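Local coordinates for protein endo-beta-N-acetylglucosaminidase F1 (Bacteroides thetaiotaomicron VPI-5482, PDB 6TCV) that probably hydrolyses the N,N'-diacetylchitobiose core of high-mannose N-glycans, and is captured here in complex with a Man9GlcNAc2Asn substrate, at residues L246-N251 against R270-Y275; N183-Q188 against R238-K243. The protein carries 2 engineered substitutions. All blocks are in the same frame, centred on the assembly; numbering follows the deposited sequence. Where two conformers were deposited one is given.

Contact 1. Residues L246-N251 against R270-Y275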
# COMPACT_ATOMS: atom_id res chain seq x y z
N LEU A 246 5.03 -5.74 -2.63
CA LEU A 246 5.81 -6.23 -3.76
C LEU A 246 5.82 -5.15 -4.83
O LEU A 246 4.76 -4.67 -5.25
CB LEU A 246 5.19 -7.51 -4.31
CG LEU A 246 6.01 -8.22 -5.41
CD1 LEU A 246 7.38 -8.65 -4.89
CD2 LEU A 246 5.19 -9.40 -5.94
N GLY A 247 7.00 -4.72 -5.26
CA GLY A 247 7.08 -3.83 -6.42
C GLY A 247 6.99 -4.65 -7.70
O GLY A 247 7.58 -5.72 -7.81
N LEU A 248 6.25 -4.10 -8.67
CA LEU A 248 6.18 -4.62 -10.03
C LEU A 248 6.69 -3.55 -10.98
O LEU A 248 6.35 -2.37 -10.84
CB LEU A 248 4.75 -5.03 -10.40
CG LEU A 248 4.41 -6.50 -10.32
CD1 LEU A 248 5.26 -7.34 -11.27
CD2 LEU A 248 4.50 -7.03 -8.90
N LEU A 249 7.46 -3.99 -11.96
CA LEU A 249 8.16 -3.10 -12.87
C LEU A 249 8.21 -3.77 -14.24
O LEU A 249 8.52 -4.97 -14.33
CB LEU A 249 9.58 -2.87 -12.28
CG LEU A 249 10.50 -1.94 -13.07
CD1 LEU A 249 10.08 -0.50 -13.01
CD2 LEU A 249 11.94 -2.12 -12.52
N GLY A 250 8.04 -2.99 -15.31
CA GLY A 250 8.24 -3.50 -16.66
C GLY A 250 9.66 -3.97 -16.86
O GLY A 250 10.56 -3.63 -16.10
N ASN A 251 9.87 -4.76 -17.92
CA ASN A 251 11.14 -5.48 -18.01
C ASN A 251 11.47 -5.94 -19.44
O ASN A 251 11.85 -7.11 -19.65
CB ASN A 251 11.09 -6.68 -17.05
CG ASN A 251 12.45 -7.25 -16.78
OD1 ASN A 251 13.47 -6.52 -16.78
ND2 ASN A 251 12.52 -8.52 -16.60
N ARG A 270 -5.01 -10.85 -10.64
CA ARG A 270 -5.29 -12.01 -9.80
C ARG A 270 -4.00 -12.76 -9.45
O ARG A 270 -3.87 -13.26 -8.34
CB ARG A 270 -6.36 -12.89 -10.47
CG ARG A 270 -7.68 -12.11 -10.50
CD ARG A 270 -8.69 -12.60 -11.49
NE ARG A 270 -9.70 -11.51 -11.62
CZ ARG A 270 -10.77 -11.56 -12.39
NH1 ARG A 270 -11.01 -12.64 -13.09
NH2 ARG A 270 -11.61 -10.53 -12.44
N GLU A 271 -3.02 -12.76 -10.36
CA GLU A 271 -1.71 -13.34 -10.05
C GLU A 271 -0.96 -12.52 -9.00
O GLU A 271 -0.37 -13.09 -8.06
CB GLU A 271 -0.90 -13.48 -11.34
CG GLU A 271 0.38 -14.23 -11.14
CD GLU A 271 1.00 -14.67 -12.42
OE1 GLU A 271 0.26 -15.28 -13.26
OE2 GLU A 271 2.24 -14.64 -12.55
N VAL A 272 -1.00 -11.19 -9.13
CA VAL A 272 -0.38 -10.35 -8.13
C VAL A 272 -1.03 -10.58 -6.76
O VAL A 272 -0.32 -10.69 -5.75
CB VAL A 272 -0.47 -8.88 -8.57
CG1 VAL A 272 -0.11 -7.92 -7.43
CG2 VAL A 272 0.43 -8.62 -9.76
N ALA A 273 -2.36 -10.64 -6.70
CA ALA A 273 -3.02 -10.88 -5.43
C ALA A 273 -2.60 -12.22 -4.88
O ALA A 273 -2.47 -12.39 -3.66
CB ALA A 273 -4.54 -10.79 -5.61
N GLN A 274 -2.44 -13.25 -5.74
CA GLN A 274 -2.03 -14.56 -5.26
C GLN A 274 -0.65 -14.49 -4.65
O GLN A 274 -0.40 -15.12 -3.61
CB GLN A 274 -2.06 -15.54 -6.45
CG GLN A 274 -1.85 -16.98 -6.02
CD GLN A 274 -0.43 -17.37 -5.84
OE1 GLN A 274 0.43 -16.92 -6.56
NE2 GLN A 274 -0.19 -18.26 -4.87
N TYR A 275 0.27 -13.75 -5.27
CA TYR A 275 1.60 -13.57 -4.66
C TYR A 275 1.48 -12.92 -3.28
O TYR A 275 2.15 -13.33 -2.33
CB TYR A 275 2.51 -12.69 -5.56
CG TYR A 275 3.36 -13.45 -6.52
CD1 TYR A 275 2.82 -13.99 -7.66
CD2 TYR A 275 4.73 -13.60 -6.29
CE1 TYR A 275 3.60 -14.72 -8.55
CE2 TYR A 275 5.50 -14.30 -7.15
CZ TYR A 275 4.94 -14.84 -8.27
OH TYR A 275 5.71 -15.56 -9.19
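A buried, wholly apolar strand-to-helix contact joins Leu-246 and Leu-248 of strand 243-249 to Tyr-275 and Val-272 of helix 262-278, within one beta-alpha-beta unit of the (beta/alpha)8 barrel expected of a GH18 enzyme. The CB atoms of both leucines face the helix. A chi1 of -174° swings Leu-246 CG away from the backbone N, and chi2 of 61° then aims CD2 at the Tyr-275 ring; CD2 lies 4.2 Å from ring atom CD2 and meets the ring obliquely. The Leu-248 to Val-272 pair is looser: Leu-248 CD2 stands 4.5 Å from Val-272 CG2. Leu-246 CD2 and Leu-248 CD2 are 3.9 Å apart, joining the two pairs into one apolar patch. On the helix, Val-272 and Tyr-275 lie one turn apart, and the edge of the tyrosine ring has Glu-271 O in its plane. No hydrogen bond crosses the interface, and the 121 Å² buried is modest. Val-272 also packs on Val-284 and Tyr-286 of strand 283-287, the parallel neighbour to which Leu-246 and Leu-248 are hydrogen-bonded, whereas Val-217 of strand 214-218 meets both Val-272 and Tyr-275.

Contact 2. Residues N183-Q188 against R238-K243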
# COMPACT_ATOMS: atom_id res chain seq x y z
N ASN A 183 16.89 -3.35 6.61
CA ASN A 183 17.41 -2.00 6.86
C ASN A 183 16.31 -0.98 7.14
O ASN A 183 16.62 0.09 7.65
CB ASN A 183 18.35 -1.58 5.72
CG ASN A 183 19.66 -2.23 5.86
OD1 ASN A 183 20.38 -2.07 6.86
ND2 ASN A 183 20.03 -3.01 4.84
N THR A 184 15.05 -1.31 6.91
CA THR A 184 13.96 -0.48 7.43
C THR A 184 14.17 -0.18 8.91
O THR A 184 13.84 0.92 9.40
CB THR A 184 12.64 -1.22 7.25
OG1 THR A 184 12.39 -1.48 5.86
CG2 THR A 184 11.44 -0.46 7.77
N LEU A 185 14.68 -1.16 9.66
CA LEU A 185 14.82 -1.05 11.11
C LEU A 185 15.94 -0.12 11.52
O LEU A 185 16.04 0.21 12.71
CB LEU A 185 14.97 -2.43 11.73
CG LEU A 185 13.80 -3.35 11.46
CD1 LEU A 185 14.10 -4.71 12.11
CD2 LEU A 185 12.44 -2.79 11.85
N SER A 186 16.78 0.35 10.58
CA SER A 186 17.77 1.37 10.87
C SER A 186 17.17 2.74 11.11
O SER A 186 17.92 3.64 11.52
CB SER A 186 18.75 1.52 9.72
OG SER A 186 19.43 0.29 9.38
N PHE A 187 15.91 2.95 10.76
CA PHE A 187 15.27 4.25 10.74
C PHE A 187 14.20 4.40 11.82
O PHE A 187 13.05 3.96 11.64
CB PHE A 187 14.63 4.50 9.38
CG PHE A 187 15.59 4.55 8.21
CD1 PHE A 187 15.98 3.38 7.59
CD2 PHE A 187 16.06 5.76 7.73
CE1 PHE A 187 16.85 3.41 6.51
CE2 PHE A 187 16.91 5.83 6.64
CZ PHE A 187 17.32 4.62 6.03
N GLN A 188 14.55 5.02 12.92
CA GLN A 188 13.63 5.25 14.01
C GLN A 188 13.69 6.71 14.40
O GLN A 188 14.73 7.36 14.24
CB GLN A 188 13.91 4.43 15.29
CG GLN A 188 13.85 2.94 15.14
CD GLN A 188 14.34 2.22 16.42
OE1 GLN A 188 15.51 2.14 16.65
NE2 GLN A 188 13.40 1.76 17.27
N ARG A 238 6.82 -6.82 9.26
CA ARG A 238 5.36 -6.83 9.39
C ARG A 238 4.94 -6.99 10.84
O ARG A 238 3.94 -6.39 11.26
CB ARG A 238 4.75 -7.94 8.52
CG ARG A 238 5.05 -7.67 7.06
CD ARG A 238 4.32 -8.65 6.13
NE ARG A 238 2.89 -8.40 6.17
CZ ARG A 238 1.99 -9.15 6.76
NH1 ARG A 238 2.29 -10.26 7.41
NH2 ARG A 238 0.71 -8.76 6.72
N ARG A 239 5.67 -7.75 11.63
CA ARG A 239 5.38 -7.90 13.05
C ARG A 239 5.43 -6.57 13.78
O ARG A 239 4.81 -6.45 14.85
CB ARG A 239 6.29 -8.92 13.72
CG ARG A 239 6.10 -10.30 13.28
CD ARG A 239 6.80 -11.29 14.22
NE ARG A 239 8.25 -11.18 14.34
CZ ARG A 239 9.13 -11.85 13.59
NH1 ARG A 239 8.69 -12.70 12.67
NH2 ARG A 239 10.43 -11.71 13.79
N ARG A 240 6.23 -5.63 13.29
CA ARG A 240 6.38 -4.31 13.89
C ARG A 240 5.47 -3.29 13.24
O ARG A 240 5.53 -2.09 13.56
CB ARG A 240 7.82 -3.81 13.83
CG ARG A 240 8.75 -4.66 14.67
CD ARG A 240 10.20 -4.22 14.49
NE ARG A 240 11.07 -5.08 15.29
CZ ARG A 240 11.88 -4.69 16.26
NH1 ARG A 240 12.00 -3.45 16.61
NH2 ARG A 240 12.62 -5.60 16.85
N GLY A 241 4.58 -3.72 12.35
CA GLY A 241 3.57 -2.82 11.81
C GLY A 241 3.92 -2.21 10.49
O GLY A 241 3.13 -1.41 9.97
N VAL A 242 5.08 -2.52 9.92
CA VAL A 242 5.46 -1.99 8.61
C VAL A 242 4.69 -2.77 7.54
O VAL A 242 4.60 -4.01 7.61
CB VAL A 242 6.97 -2.16 8.39
CG1 VAL A 242 7.41 -1.70 7.02
CG2 VAL A 242 7.76 -1.41 9.45
N LYS A 243 4.18 -2.07 6.54
CA LYS A 243 3.52 -2.74 5.42
C LYS A 243 4.53 -2.99 4.32
O LYS A 243 5.16 -2.03 3.82
CB LYS A 243 2.37 -1.89 4.89
CG LYS A 243 1.25 -1.68 5.89
CD LYS A 243 0.13 -0.87 5.29
CE LYS A 243 -1.12 -0.92 6.17
NZ LYS A 243 -0.85 -0.37 7.50
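Thr-184 and Val-242 meet methyl to methyl in the buried half of this loop-to-loop contact, while Leu-185 and Arg-240 form its outer, more exposed half. In the inner pair the side chains reach toward each other tip to tip, with Thr-184 CG2 4.2 Å from Val-242 CG2. The Thr-184 methyl lies opposite the backbone N, beside the carbonyl carbon, and OG1 is hydrogen-bonded to the carbonyl O of Pro-181, which leaves the face offered to Val-242 apolar. Leu-237 and Val-199 touch both side chains and complete a small hydrophobic cluster. The second segment owes its shape to a Schellman motif that ends helix 235-238: Gly-241, with positive phi (96°), is the C-prime residue, Gly-241 N bonds to Arg-238 O at 3.0 Å, and Val-242 N bonds to Leu-237 O. This reversal turns Val-242 inward just before strand 243-249 begins. The facing segment is a 3-10 turn, closed in part by the bond from Ser-186 N to Asn-183 O. Toward solvent the character changes, although the closest approach lies here: Leu-185 CD2 is 3.7 Å from Arg-240 CD. The two side chains cross at about a right angle, and the leucine methyl meets the aliphatic stem of the arginine, extended from CG to NE, and approaches its guanidinium only obliquely. Leu-185 leans inward on Leu-237 and Leu-194, whereas the exposed Arg-240 also touches Asp-160.

Strand 243-249 ties the two contacts together: contact 2 closes at its start, where Val-242 leads into Lys-243, and contact 1 uses its later residues. Their centres lie 22 Å apart, and apart from adjoining in sequence the segments of one do not touch those of the other. The strand runs from its start, beside the loops of contact 2, toward the bound glycan. The side chain of Leu-248 is about 8 Å from a bound mannose and about 10 Å from a bound N-acetylglucosamine. The next residue, Leu-249, touches a mannose. Contact 1 thus lies nearer the glycan end of the strand, on residues that face the helix, and contact 2 lies at its start.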